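Local coordinates for protein peptidyl-tRNA hydrolase (Sulfolobus solfataricus, PDB 1XTY) that hydrolyses peptidyl-tRNAs, possibly those that drop off the ribosome during protein synthesis, to free tRNA and an N-acyl-amino acid, at residues I2-V7 / N47-Q52; V7-I12 / P94-C99; V59-L64 / G115-L120; F81-D86 / T98-G103. All blocks are in the same frame, centred on the assembly; numbering follows the deposited sequence.

Interaction 1. Residues I2-V7 / N47-Q52; sequences IKMVIV and NEWLHQ
Ile2 and Met4, at the start of strand 2-9, pack against Trp49 near the end of helix 40-51: an apolar strand-to-helix contact with one hydrogen bond at its margin. The segment axes cross at 93° and pass 7.8 Å apart, and the indole bridges that distance. Trp49 has CG anti to its own backbone N (chi1 -179°), and its indole meets the Met4 side chain obliquely. Met4 lies against the six-membered part of the ring: its CE is 3.7 Å from Trp49 CH2, and its CB is 3.8 Å from Trp49 CZ2. The Met4 sulfur sits obliquely to that ring, SD being 4.8 Å from the centroid. Ile2 meets the beginning of the same side chain, CG2 against Trp49 CB at 3.9 Å, while Ile2 O lies at the ring edge, 3.6 Å from Trp49 CD1. The other branch of Ile2 turns to the helix margin, where CG1 is 3.6 Å from Glu48 OE2. Beyond the helix end, Ile2 N donates a hydrogen bond to Gln52 OE1 (3.0 Å), arriving in the amide plane on a lone pair. Trp49 NE1 bonds to Pro55 O, and Pro104 and Val31 pack on the Trp49 side chain, as does Val28 of the second subunit. This is a Met-aromatic contact in a helix-on-sheet interface of an alpha/beta fold, next to the dimer partner.

Interaction 2. Residues V7-I12 / P94-C99; sequences VVRSDI and PGTITC. With SO4 (sulfate ion), chain F.
Arg9 reaches across to Ile97 and Thr98 where strand 2-9 ends beside strand 97-106. Its backbone N first bonds to Thr98 O (3.1 Å), next to the non-hydrogen-bonded antiparallel pair Val8-Cys99. Followed outward, Arg9 CB lies 3.6 Å from Thr98 O, CG runs on past that same oxygen, and CD comes to 3.0 Å from Ile97 O. The chain then bends at chi3 (66°), which sets NE off the extended line. NE donates to Asp11 OD2, on the syn lone pair, and NH2 to Asp11 OD1, so the carboxylate is held side-on in a salt bridge. NH1 turns the other way and is shared by Ile97 O at 2.8 Å, in its carbonyl plane, and sulfate O2 at 2.6 Å; NH2 adds a bond to sulfate O3 (3.0 Å). An alanine in place of Arg9 would probably leave Asp11 without its cationic mate, Ile97 O without its side-chain donor and the sulfate without the bonds from the guanidinium. Ile12 CG2 covers one guanidinium face, 3.5 Å above the plane and offset toward the rim, while Ile12 CD1 rests on Thr98 CG2 (3.9 Å). The sulfate probably comes from the crystallisation liquor, though such ions often mark pockets that accept anions. The whole is an antiparallel strand end whose arginine, paired side-on with Asp11, also holds a sulfate.

Interaction 3. Residues V59-L64 / G115-L120; sequences VKVNSL and GDLKLL
Val59 and Leu117 meet with their side chains at about a right angle, and the rest of the contact is arranged round that crossing. Val59 CG2 is 3.6 Å from Leu117 CD1, and Leu117 CB also comes up against the valine. Leu117's other methyl, CD2, turns to Val61, 3.9 Å from its CG1, so the leucine straddles two valines of one strand. Val59 CG1, anti to its own carbonyl carbon (chi1 -63°), meets Leu119, with CD2 at 4.0 Å, the two side chains slanted against each other. An alanine at Val59 would probably open a gap beside Leu117 CD1 and leave Leu119 CD2 without its apolar mate on this segment. Lys60, with its extended chain, runs across Leu120 at about a right angle, CD to CD1 at 4.0 Å. Its ammonium NZ is 6.6 Å from Lys118 NZ, two like charges not in contact. Between the backbones, Lys60 N bonds to Lys118 O at 2.9 Å, nearly along the C=O axis. A water completes the link, donating to Lys60 O (2.8 Å) and accepting from Lys118 N (3.0 Å). Val5 and Val7 of strand 2-9 also touch Val59, and Arg70 touches Leu117. Here the C-terminal residues join strand 56-61 as a short, weakly bonded antiparallel strand at the edge of this chain's mixed sheet.

Interaction 4. Residues F81-D86 / T98-G103; sequences FSIIED and TCLGIG
Ser82 and Gly101 form a hydrogen-bonded antiparallel pair: Ser82 N bonds to Gly101 O and Gly101 N to Ser82 O, both at 2.9 Å. A CB on Gly101 would run into Ser82 OG, consistent with a glycine at this place. Further along, Ile84 N donates to Cys99 O (3.0 Å, N-H...O 169°) and Thr98 N returns a bond to Ile84 O (2.9 Å). Phe81 and Leu100 add CA-H...O contacts, Phe81 CA to Gly101 O and Leu100 CA to Ser82 O. On the face that carries Ile83 and Leu100, Leu100 sends CD1 back toward the partner strand, 3.9 Å from Ile83 CG1, with the Phe81 ring obliquely beside it at CD1 4.3 Å from Leu100 CD1. On the other face, the Cys99 sulfur lies against Ile84, 3.9 Å from its CB. Helices cover both faces. Helix 16-35 packs on Ile84, and its Ala26 O takes the Ser82 hydroxyl, OG lying at chi1 59° between the backbone N and carbonyl carbon; helix 64-76 covers Leu100. Beyond Ile84, Asp86 CB is 4.1 Å from Thr98 CG2, while the carboxylate is held by Gly88 N and a salt bridge to Lys18, and Gln22 bonds the Thr98 hydroxyl. Strands 81-85 and 97-106 thus make an antiparallel beta hairpin, sandwiched between two helices.

How the interactions relate
From the N terminus, strand 2-9 is laid down first, and interaction 1 closes the loop through helices 16-35 and 40-51 back onto its start. Interaction 2 begins at the other end of that strand, so it crosses both interaction 1, with which it shares Val7, and interaction 3. Interaction 3 follows interaction 1 in series and brings in the C-terminal edge strand beside strand 56-61. Interaction 4 falls within the span of interaction 3 and ends on the same residues as interaction 2, Thr98 and Cys99. Interactions 2, 3 and 4 join three strand pairs of one mixed sheet; strands 2-9 and 56-61 pair directly, and interaction 1 sets helix 40-51 across the sheet's end.

Interaction 1. Residues I2-V7 / N47-Q52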
loop_
_atom_site.group_PDB
_atom_site.type_symbol
_atom_site.label_atom_id
_atom_site.label_comp_id
_atom_site.label_asym_id
_atom_site.label_seq_id
_atom_site.Cartn_x
_atom_site.Cartn_y
_atom_site.Cartn_z
ATOM N N ILE A 2 1.953 -16.716 -5.527
ATOM C CA ILE A 2 1.628 -16.192 -4.211
ATOM C C ILE A 2 1.041 -14.805 -4.438
ATOM O O ILE A 2 1.584 -14.021 -5.214
ATOM C CB ILE A 2 2.894 -16.068 -3.336
ATOM C CG1 ILE A 2 3.546 -17.443 -3.176
ATOM C CG2 ILE A 2 2.547 -15.470 -1.978
ATOM C CD1 ILE A 2 2.634 -18.487 -2.560
ATOM N N LYS A 3 -0.074 -14.504 -3.778
ATOM C CA LYS A 3 -0.705 -13.202 -3.930
ATOM C C LYS A 3 -1.268 -12.626 -2.641
ATOM O O LYS A 3 -1.527 -13.346 -1.679
ATOM C CB LYS A 3 -1.833 -13.270 -4.960
ATOM C CG LYS A 3 -1.353 -13.513 -6.379
ATOM C CD LYS A 3 -2.507 -13.531 -7.353
ATOM C CE LYS A 3 -2.019 -13.824 -8.763
ATOM N NZ LYS A 3 -3.159 -13.917 -9.716
ATOM N N MET A 4 -1.444 -11.309 -2.637
ATOM C CA MET A 4 -2.019 -10.619 -1.495
ATOM C C MET A 4 -3.362 -10.095 -1.971
ATOM O O MET A 4 -3.470 -9.558 -3.073
ATOM C CB MET A 4 -1.146 -9.436 -1.055
ATOM C CG MET A 4 -1.790 -8.608 0.056
ATOM S SD MET A 4 -0.852 -7.129 0.529
ATOM C CE MET A 4 0.405 -7.857 1.546
ATOM N N VAL A 5 -4.390 -10.267 -1.154
ATOM C CA VAL A 5 -5.710 -9.789 -1.506
ATOM C C VAL A 5 -6.169 -8.777 -0.469
ATOM O O VAL A 5 -5.999 -8.990 0.732
ATOM C CB VAL A 5 -6.737 -10.943 -1.552
ATOM C CG1 VAL A 5 -8.109 -10.405 -1.938
ATOM C CG2 VAL A 5 -6.283 -12.001 -2.547
ATOM N N ILE A 6 -6.724 -7.667 -0.939
ATOM C CA ILE A 6 -7.238 -6.643 -0.041
ATOM C C ILE A 6 -8.716 -6.455 -0.360
ATOM O O ILE A 6 -9.090 -6.172 -1.500
ATOM C CB ILE A 6 -6.503 -5.290 -0.204
ATOM C CG1 ILE A 6 -5.022 -5.443 0.154
ATOM C CG2 ILE A 6 -7.132 -4.245 0.714
ATOM C CD1 ILE A 6 -4.159 -5.942 -0.977
ATOM N N VAL A 7 -9.552 -6.639 0.655
ATOM C CA VAL A 7 -10.996 -6.503 0.513
ATOM C C VAL A 7 -11.438 -5.136 1.020
ATOM O O VAL A 7 -11.287 -4.826 2.201
ATOM C CB VAL A 7 -11.726 -7.599 1.319
ATOM C CG1 VAL A 7 -13.231 -7.527 1.059
ATOM C CG2 VAL A 7 -11.178 -8.971 0.942
ATOM N N ASN A 47 8.661 -13.693 1.093
ATOM C CA ASN A 47 9.839 -13.607 0.235
ATOM C C ASN A 47 9.517 -13.928 -1.220
ATOM O O ASN A 47 9.977 -13.238 -2.132
ATOM C CB ASN A 47 10.932 -14.552 0.731
ATOM C CG ASN A 47 11.555 -14.084 2.025
ATOM O OD1 ASN A 47 11.998 -12.937 2.134
ATOM N ND2 ASN A 47 11.600 -14.968 3.015
ATOM N N GLU A 48 8.733 -14.979 -1.438
ATOM C CA GLU A 48 8.347 -15.377 -2.788
ATOM C C GLU A 48 7.485 -14.293 -3.432
ATOM O O GLU A 48 7.626 -13.988 -4.616
ATOM C CB GLU A 48 7.557 -16.688 -2.747
ATOM C CG GLU A 48 8.264 -17.809 -2.008
ATOM C CD GLU A 48 7.372 -19.019 -1.794
ATOM O OE1 GLU A 48 7.489 -19.657 -0.728
ATOM O OE2 GLU A 48 6.562 -19.336 -2.690
ATOM N N TRP A 49 6.581 -13.724 -2.642
ATOM C CA TRP A 49 5.686 -12.684 -3.128
ATOM C C TRP A 49 6.489 -11.499 -3.650
ATOM O O TRP A 49 6.190 -10.953 -4.710
ATOM C CB TRP A 49 4.768 -12.237 -1.994
ATOM C CG TRP A 49 3.782 -11.180 -2.362
ATOM C CD1 TRP A 49 2.758 -11.283 -3.264
ATOM C CD2 TRP A 49 3.676 -9.877 -1.781
ATOM N NE1 TRP A 49 2.018 -10.124 -3.272
ATOM C CE2 TRP A 49 2.559 -9.244 -2.371
ATOM C CE3 TRP A 49 4.418 -9.182 -0.811
ATOM C CZ2 TRP A 49 2.161 -7.946 -2.025
ATOM C CZ3 TRP A 49 4.022 -7.891 -0.465
ATOM C CH2 TRP A 49 2.901 -7.287 -1.072
ATOM N N LEU A 50 7.507 -11.103 -2.899
ATOM C CA LEU A 50 8.343 -9.986 -3.308
ATOM C C LEU A 50 9.082 -10.336 -4.602
ATOM O O LEU A 50 9.187 -9.509 -5.503
ATOM C CB LEU A 50 9.330 -9.638 -2.193
ATOM C CG LEU A 50 8.678 -9.093 -0.912
ATOM C CD1 LEU A 50 9.697 -9.056 0.214
ATOM C CD2 LEU A 50 8.103 -7.702 -1.170
ATOM N N HIS A 51 9.577 -11.568 -4.696
ATOM C CA HIS A 51 10.293 -12.012 -5.892
ATOM C C HIS A 51 9.377 -12.071 -7.111
ATOM O O HIS A 51 9.838 -11.981 -8.250
ATOM C CB HIS A 51 10.910 -13.399 -5.675
ATOM C CG HIS A 51 12.201 -13.384 -4.918
ATOM N ND1 HIS A 51 12.289 -13.022 -3.592
ATOM C CD2 HIS A 51 13.462 -13.699 -5.305
ATOM C CE1 HIS A 51 13.546 -13.118 -3.191
ATOM N NE2 HIS A 51 14.276 -13.527 -4.214
ATOM N N GLN A 52 8.080 -12.226 -6.870
ATOM C CA GLN A 52 7.104 -12.315 -7.948
ATOM C C GLN A 52 6.509 -10.971 -8.356
ATOM O O GLN A 52 5.603 -10.916 -9.185
ATOM C CB GLN A 52 5.986 -13.282 -7.551
ATOM C CG GLN A 52 6.423 -14.742 -7.531
ATOM C CD GLN A 52 5.367 -15.666 -6.954
ATOM O OE1 GLN A 52 4.168 -15.406 -7.066
ATOM N NE2 GLN A 52 5.809 -16.760 -6.346
#

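Interaction 2. Residues V7-I12 / P94-C99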
loop_
_atom_site.group_PDB
_atom_site.type_symbol
_atom_site.label_atom_id
_atom_site.label_comp_id
_atom_site.label_asym_id
_atom_site.label_seq_id
_atom_site.Cartn_x
_atom_site.Cartn_y
_atom_site.Cartn_z
ATOM N N VAL A 7 -9.552 -6.639 0.655
ATOM C CA VAL A 7 -10.996 -6.503 0.513
ATOM C C VAL A 7 -11.438 -5.136 1.020
ATOM O O VAL A 7 -11.287 -4.826 2.201
ATOM C CB VAL A 7 -11.726 -7.599 1.319
ATOM C CG1 VAL A 7 -13.231 -7.527 1.059
ATOM C CG2 VAL A 7 -11.178 -8.971 0.942
ATOM N N VAL A 8 -11.992 -4.323 0.125
ATOM C CA VAL A 8 -12.442 -2.980 0.476
ATOM C C VAL A 8 -13.962 -2.887 0.619
ATOM O O VAL A 8 -14.699 -3.489 -0.162
ATOM C CB VAL A 8 -11.990 -1.969 -0.596
ATOM C CG1 VAL A 8 -12.425 -0.567 -0.215
ATOM C CG2 VAL A 8 -10.482 -2.043 -0.769
ATOM N N ARG A 9 -14.422 -2.133 1.618
ATOM C CA ARG A 9 -15.855 -1.935 1.854
ATOM C C ARG A 9 -16.418 -0.910 0.880
ATOM O O ARG A 9 -15.890 0.194 0.758
ATOM C CB ARG A 9 -16.114 -1.435 3.274
ATOM C CG ARG A 9 -16.009 -2.494 4.345
ATOM C CD ARG A 9 -16.323 -1.905 5.707
ATOM N NE ARG A 9 -17.714 -1.477 5.820
ATOM C CZ ARG A 9 -18.199 -0.803 6.858
ATOM N NH1 ARG A 9 -17.398 -0.477 7.864
ATOM N NH2 ARG A 9 -19.480 -0.466 6.896
ATOM N N SER A 10 -17.507 -1.271 0.208
ATOM C CA SER A 10 -18.135 -0.382 -0.762
ATOM C C SER A 10 -19.281 0.448 -0.184
ATOM O O SER A 10 -19.708 1.423 -0.801
ATOM C CB SER A 10 -18.660 -1.196 -1.947
ATOM O OG SER A 10 -17.639 -2.003 -2.506
ATOM N N ASP A 11 -19.777 0.072 0.992
ATOM C CA ASP A 11 -20.896 0.791 1.598
ATOM C C ASP A 11 -20.540 2.074 2.338
ATOM O O ASP A 11 -21.429 2.818 2.749
ATOM C CB ASP A 11 -21.698 -0.132 2.523
ATOM C CG ASP A 11 -20.851 -0.753 3.613
ATOM O OD1 ASP A 11 -21.434 -1.342 4.549
ATOM O OD2 ASP A 11 -19.607 -0.664 3.536
ATOM N N ILE A 12 -19.253 2.335 2.526
ATOM C CA ILE A 12 -18.847 3.568 3.187
ATOM C C ILE A 12 -18.324 4.497 2.099
ATOM O O ILE A 12 -17.945 4.044 1.019
ATOM C CB ILE A 12 -17.751 3.329 4.255
ATOM C CG1 ILE A 12 -16.557 2.604 3.642
ATOM C CG2 ILE A 12 -18.328 2.535 5.421
ATOM C CD1 ILE A 12 -15.449 2.329 4.639
ATOM N N PRO A 94 -13.478 7.868 13.313
ATOM C CA PRO A 94 -12.333 7.017 13.645
ATOM C C PRO A 94 -12.810 5.678 14.196
ATOM O O PRO A 94 -13.785 5.620 14.946
ATOM C CB PRO A 94 -11.572 7.849 14.676
ATOM C CG PRO A 94 -12.662 8.653 15.334
ATOM C CD PRO A 94 -13.506 9.074 14.157
ATOM N N GLY A 95 -12.134 4.605 13.804
ATOM C CA GLY A 95 -12.518 3.286 14.269
ATOM C C GLY A 95 -13.319 2.517 13.238
ATOM O O GLY A 95 -13.512 1.310 13.370
ATOM N N THR A 96 -13.786 3.215 12.206
ATOM C CA THR A 96 -14.568 2.588 11.145
ATOM C C THR A 96 -13.691 1.627 10.339
ATOM O O THR A 96 -12.663 2.028 9.792
ATOM C CB THR A 96 -15.139 3.649 10.173
ATOM O OG1 THR A 96 -15.942 4.588 10.903
ATOM C CG2 THR A 96 -15.985 2.992 9.099
ATOM N N ILE A 97 -14.092 0.362 10.271
ATOM C CA ILE A 97 -13.336 -0.629 9.512
ATOM C C ILE A 97 -13.522 -0.328 8.021
ATOM O O ILE A 97 -14.647 -0.263 7.528
ATOM C CB ILE A 97 -13.820 -2.060 9.840
ATOM C CG1 ILE A 97 -13.463 -2.396 11.293
ATOM C CG2 ILE A 97 -13.195 -3.071 8.878
ATOM C CD1 ILE A 97 -13.892 -3.787 11.740
ATOM N N THR A 98 -12.413 -0.142 7.310
ATOM C CA THR A 98 -12.462 0.193 5.889
ATOM C C THR A 98 -12.081 -0.941 4.946
ATOM O O THR A 98 -12.579 -1.011 3.817
ATOM C CB THR A 98 -11.535 1.387 5.573
ATOM O OG1 THR A 98 -10.189 1.043 5.911
ATOM C CG2 THR A 98 -11.955 2.624 6.361
ATOM N N CYS A 99 -11.187 -1.822 5.386
ATOM C CA CYS A 99 -10.773 -2.924 4.531
ATOM C C CYS A 99 -10.055 -4.028 5.290
ATOM O O CYS A 99 -9.690 -3.872 6.462
ATOM C CB CYS A 99 -9.878 -2.410 3.395
ATOM S SG CYS A 99 -8.318 -1.663 3.926
HETATM S S SO4 F . -19.911 0.824 10.323
HETATM O O1 SO4 F . -19.625 2.269 10.286
HETATM O O2 SO4 F . -18.679 0.077 10.023
HETATM O O3 SO4 F . -20.936 0.508 9.310
HETATM O O4 SO4 F . -20.402 0.458 11.664
#

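Interaction 3. Residues V59-L64 / G115-L120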
loop_
_atom_site.group_PDB
_atom_site.type_symbol
_atom_site.label_atom_id
_atom_site.label_comp_id
_atom_site.label_asym_id
_atom_site.label_seq_id
_atom_site.Cartn_x
_atom_site.Cartn_y
_atom_site.Cartn_z
ATOM N N VAL A 59 -10.330 -6.474 -4.261
ATOM C CA VAL A 59 -11.740 -6.777 -4.449
ATOM C C VAL A 59 -12.585 -5.972 -3.474
ATOM O O VAL A 59 -12.051 -5.275 -2.608
ATOM C CB VAL A 59 -12.000 -8.283 -4.258
ATOM C CG1 VAL A 59 -11.240 -9.070 -5.315
ATOM C CG2 VAL A 59 -11.563 -8.721 -2.866
ATOM N N LYS A 60 -13.904 -6.058 -3.615
ATOM C CA LYS A 60 -14.794 -5.305 -2.743
ATOM C C LYS A 60 -15.967 -6.111 -2.193
ATOM O O LYS A 60 -16.304 -7.175 -2.711
ATOM C CB LYS A 60 -15.331 -4.081 -3.489
ATOM C CG LYS A 60 -16.082 -4.415 -4.774
ATOM C CD LYS A 60 -16.571 -3.154 -5.483
ATOM C CE LYS A 60 -17.268 -3.489 -6.795
ATOM N NZ LYS A 60 -17.783 -2.275 -7.498
ATOM N N VAL A 61 -16.562 -5.588 -1.124
ATOM C CA VAL A 61 -17.725 -6.181 -0.466
ATOM C C VAL A 61 -18.582 -4.996 -0.041
ATOM O O VAL A 61 -18.060 -3.908 0.185
ATOM C CB VAL A 61 -17.337 -7.005 0.791
ATOM C CG1 VAL A 61 -16.520 -8.220 0.388
ATOM C CG2 VAL A 61 -16.566 -6.140 1.768
ATOM N N ASN A 62 -19.892 -5.189 0.066
ATOM C CA ASN A 62 -20.766 -4.083 0.438
ATOM C C ASN A 62 -21.287 -4.097 1.869
ATOM O O ASN A 62 -22.314 -3.482 2.161
ATOM C CB ASN A 62 -21.949 -4.003 -0.529
ATOM C CG ASN A 62 -22.550 -5.357 -0.816
ATOM O OD1 ASN A 62 -22.803 -6.143 0.099
ATOM N ND2 ASN A 62 -22.789 -5.641 -2.094
ATOM N N SER A 63 -20.592 -4.793 2.762
ATOM C CA SER A 63 -21.017 -4.832 4.155
ATOM C C SER A 63 -19.890 -5.217 5.100
ATOM O O SER A 63 -18.980 -5.965 4.740
ATOM C CB SER A 63 -22.181 -5.811 4.342
ATOM O OG SER A 63 -21.722 -7.150 4.402
ATOM N N LEU A 64 -19.964 -4.697 6.318
ATOM C CA LEU A 64 -18.965 -4.990 7.329
ATOM C C LEU A 64 -18.985 -6.476 7.676
ATOM O O LEU A 64 -17.939 -7.079 7.895
ATOM C CB LEU A 64 -19.234 -4.163 8.588
ATOM C CG LEU A 64 -18.243 -4.353 9.739
ATOM C CD1 LEU A 64 -16.858 -3.906 9.310
ATOM C CD2 LEU A 64 -18.706 -3.553 10.935
ATOM N N GLY A 115 -12.459 -15.923 -3.538
ATOM C CA GLY A 115 -12.633 -16.234 -4.947
ATOM C C GLY A 115 -13.963 -15.821 -5.560
ATOM O O GLY A 115 -14.134 -15.902 -6.777
ATOM N N ASP A 116 -14.897 -15.360 -4.734
ATOM C CA ASP A 116 -16.224 -14.967 -5.211
ATOM C C ASP A 116 -16.478 -13.463 -5.209
ATOM O O ASP A 116 -17.618 -13.027 -5.375
ATOM C CB ASP A 116 -17.294 -15.645 -4.349
ATOM C CG ASP A 116 -17.195 -15.252 -2.878
ATOM O OD1 ASP A 116 -16.071 -15.282 -2.334
ATOM O OD2 ASP A 116 -18.234 -14.914 -2.263
ATOM N N LEU A 117 -15.433 -12.663 -5.040
ATOM C CA LEU A 117 -15.625 -11.220 -4.987
ATOM C C LEU A 117 -15.299 -10.480 -6.276
ATOM O O LEU A 117 -14.468 -10.919 -7.067
ATOM C CB LEU A 117 -14.802 -10.643 -3.836
ATOM C CG LEU A 117 -15.012 -11.386 -2.513
ATOM C CD1 LEU A 117 -14.049 -10.854 -1.465
ATOM C CD2 LEU A 117 -16.454 -11.232 -2.062
ATOM N N LYS A 118 -15.976 -9.351 -6.472
ATOM C CA LYS A 118 -15.775 -8.513 -7.646
ATOM C C LYS A 118 -14.590 -7.581 -7.416
ATOM O O LYS A 118 -14.357 -7.124 -6.297
ATOM C CB LYS A 118 -17.019 -7.659 -7.913
ATOM C CG LYS A 118 -18.293 -8.434 -8.212
ATOM C CD LYS A 118 -19.452 -7.471 -8.449
ATOM C CE LYS A 118 -20.738 -8.203 -8.799
ATOM N NZ LYS A 118 -21.874 -7.258 -8.988
ATOM N N LEU A 119 -13.846 -7.296 -8.479
ATOM C CA LEU A 119 -12.700 -6.401 -8.383
ATOM C C LEU A 119 -13.185 -4.976 -8.139
ATOM O O LEU A 119 -14.260 -4.591 -8.598
ATOM C CB LEU A 119 -11.886 -6.442 -9.675
ATOM C CG LEU A 119 -11.254 -7.780 -10.054
ATOM C CD1 LEU A 119 -10.654 -7.675 -11.449
ATOM C CD2 LEU A 119 -10.193 -8.160 -9.033
ATOM N N LEU A 120 -12.392 -4.199 -7.411
ATOM C CA LEU A 120 -12.745 -2.814 -7.123
ATOM C C LEU A 120 -12.535 -1.972 -8.380
ATOM O O LEU A 120 -11.863 -2.473 -9.307
ATOM C CB LEU A 120 -11.868 -2.270 -5.994
ATOM C CG LEU A 120 -12.107 -0.816 -5.581
ATOM C CD1 LEU A 120 -13.469 -0.687 -4.913
ATOM C CD2 LEU A 120 -11.004 -0.369 -4.636
HETATM O O HOH W 1 -18.045 -8.554 -4.469
#

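Interaction 4. Residues F81-D86 / T98-G103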
loop_
_atom_site.group_PDB
_atom_site.type_symbol
_atom_site.label_atom_id
_atom_site.label_comp_id
_atom_site.label_asym_id
_atom_site.label_seq_id
_atom_site.Cartn_x
_atom_site.Cartn_y
_atom_site.Cartn_z
ATOM N N PHE A 81 -3.476 -11.689 8.220
ATOM C CA PHE A 81 -4.579 -10.805 7.875
ATOM C C PHE A 81 -4.480 -9.500 8.655
ATOM O O PHE A 81 -3.857 -9.448 9.712
ATOM C CB PHE A 81 -5.931 -11.493 8.131
ATOM C CG PHE A 81 -6.290 -11.641 9.585
ATOM C CD1 PHE A 81 -6.937 -10.611 10.268
ATOM C CD2 PHE A 81 -5.993 -12.814 10.271
ATOM C CE1 PHE A 81 -7.284 -10.753 11.616
ATOM C CE2 PHE A 81 -6.335 -12.965 11.619
ATOM C CZ PHE A 81 -6.981 -11.932 12.290
ATOM N N SER A 82 -5.069 -8.442 8.113
ATOM C CA SER A 82 -5.050 -7.149 8.783
ATOM C C SER A 82 -6.390 -6.459 8.632
ATOM O O SER A 82 -6.918 -6.361 7.527
ATOM C CB SER A 82 -3.949 -6.255 8.203
ATOM O OG SER A 82 -4.139 -6.046 6.810
ATOM N N ILE A 83 -6.945 -5.994 9.748
ATOM C CA ILE A 83 -8.219 -5.285 9.714
ATOM C C ILE A 83 -7.873 -3.821 9.931
ATOM O O ILE A 83 -7.371 -3.434 10.991
ATOM C CB ILE A 83 -9.177 -5.767 10.823
ATOM C CG1 ILE A 83 -9.489 -7.255 10.624
ATOM C CG2 ILE A 83 -10.472 -4.955 10.778
ATOM C CD1 ILE A 83 -10.334 -7.865 11.732
ATOM N N ILE A 84 -8.125 -3.013 8.910
ATOM C CA ILE A 84 -7.805 -1.595 8.963
ATOM C C ILE A 84 -8.984 -0.712 9.364
ATOM O O ILE A 84 -10.083 -0.854 8.831
ATOM C CB ILE A 84 -7.271 -1.125 7.597
ATOM C CG1 ILE A 84 -6.037 -1.955 7.216
ATOM C CG2 ILE A 84 -6.949 0.358 7.640
ATOM C CD1 ILE A 84 -4.896 -1.873 8.230
ATOM N N GLU A 85 -8.747 0.191 10.314
ATOM C CA GLU A 85 -9.781 1.119 10.764
ATOM C C GLU A 85 -9.311 2.535 10.450
ATOM O O GLU A 85 -8.112 2.827 10.478
ATOM C CB GLU A 85 -10.056 0.973 12.270
ATOM C CG GLU A 85 -10.435 -0.449 12.697
ATOM C CD GLU A 85 -11.101 -0.526 14.070
ATOM O OE1 GLU A 85 -10.840 0.339 14.931
ATOM O OE2 GLU A 85 -11.884 -1.475 14.294
ATOM N N ASP A 86 -10.260 3.407 10.143
ATOM C CA ASP A 86 -9.957 4.793 9.807
ATOM C C ASP A 86 -9.407 5.560 11.012
ATOM O O ASP A 86 -9.770 5.282 12.159
ATOM C CB ASP A 86 -11.226 5.471 9.276
ATOM C CG ASP A 86 -10.935 6.768 8.541
ATOM O OD1 ASP A 86 -10.754 7.810 9.200
ATOM O OD2 ASP A 86 -10.879 6.740 7.294
ATOM N N THR A 98 -12.413 -0.142 7.310
ATOM C CA THR A 98 -12.462 0.193 5.889
ATOM C C THR A 98 -12.081 -0.941 4.946
ATOM O O THR A 98 -12.579 -1.011 3.817
ATOM C CB THR A 98 -11.535 1.387 5.573
ATOM O OG1 THR A 98 -10.189 1.043 5.911
ATOM C CG2 THR A 98 -11.955 2.624 6.361
ATOM N N CYS A 99 -11.187 -1.822 5.386
ATOM C CA CYS A 99 -10.773 -2.924 4.531
ATOM C C CYS A 99 -10.055 -4.028 5.290
ATOM O O CYS A 99 -9.690 -3.872 6.462
ATOM C CB CYS A 99 -9.878 -2.410 3.395
ATOM S SG CYS A 99 -8.318 -1.663 3.926
ATOM N N LEU A 100 -9.861 -5.142 4.593
ATOM C CA LEU A 100 -9.215 -6.328 5.138
ATOM C C LEU A 100 -8.115 -6.818 4.198
ATOM O O LEU A 100 -8.351 -7.021 3.006
ATOM C CB LEU A 100 -10.255 -7.446 5.306
ATOM C CG LEU A 100 -9.748 -8.847 5.660
ATOM C CD1 LEU A 100 -9.301 -8.883 7.123
ATOM C CD2 LEU A 100 -10.859 -9.870 5.433
ATOM N N GLY A 101 -6.915 -7.002 4.731
ATOM C CA GLY A 101 -5.837 -7.514 3.909
ATOM C C GLY A 101 -5.630 -8.972 4.264
ATOM O O GLY A 101 -5.794 -9.351 5.424
ATOM N N ILE A 102 -5.288 -9.796 3.276
ATOM C CA ILE A 102 -5.038 -11.217 3.507
ATOM C C ILE A 102 -3.805 -11.666 2.724
ATOM O O ILE A 102 -3.667 -11.358 1.540
ATOM C CB ILE A 102 -6.240 -12.092 3.060
ATOM C CG1 ILE A 102 -7.502 -11.689 3.826
ATOM C CG2 ILE A 102 -5.933 -13.555 3.306
ATOM C CD1 ILE A 102 -8.768 -12.394 3.337
ATOM N N GLY A 103 -2.909 -12.387 3.387
ATOM C CA GLY A 103 -1.717 -12.866 2.714
ATOM C C GLY A 103 -0.477 -12.029 2.976
ATOM O O GLY A 103 -0.421 -11.290 3.961
#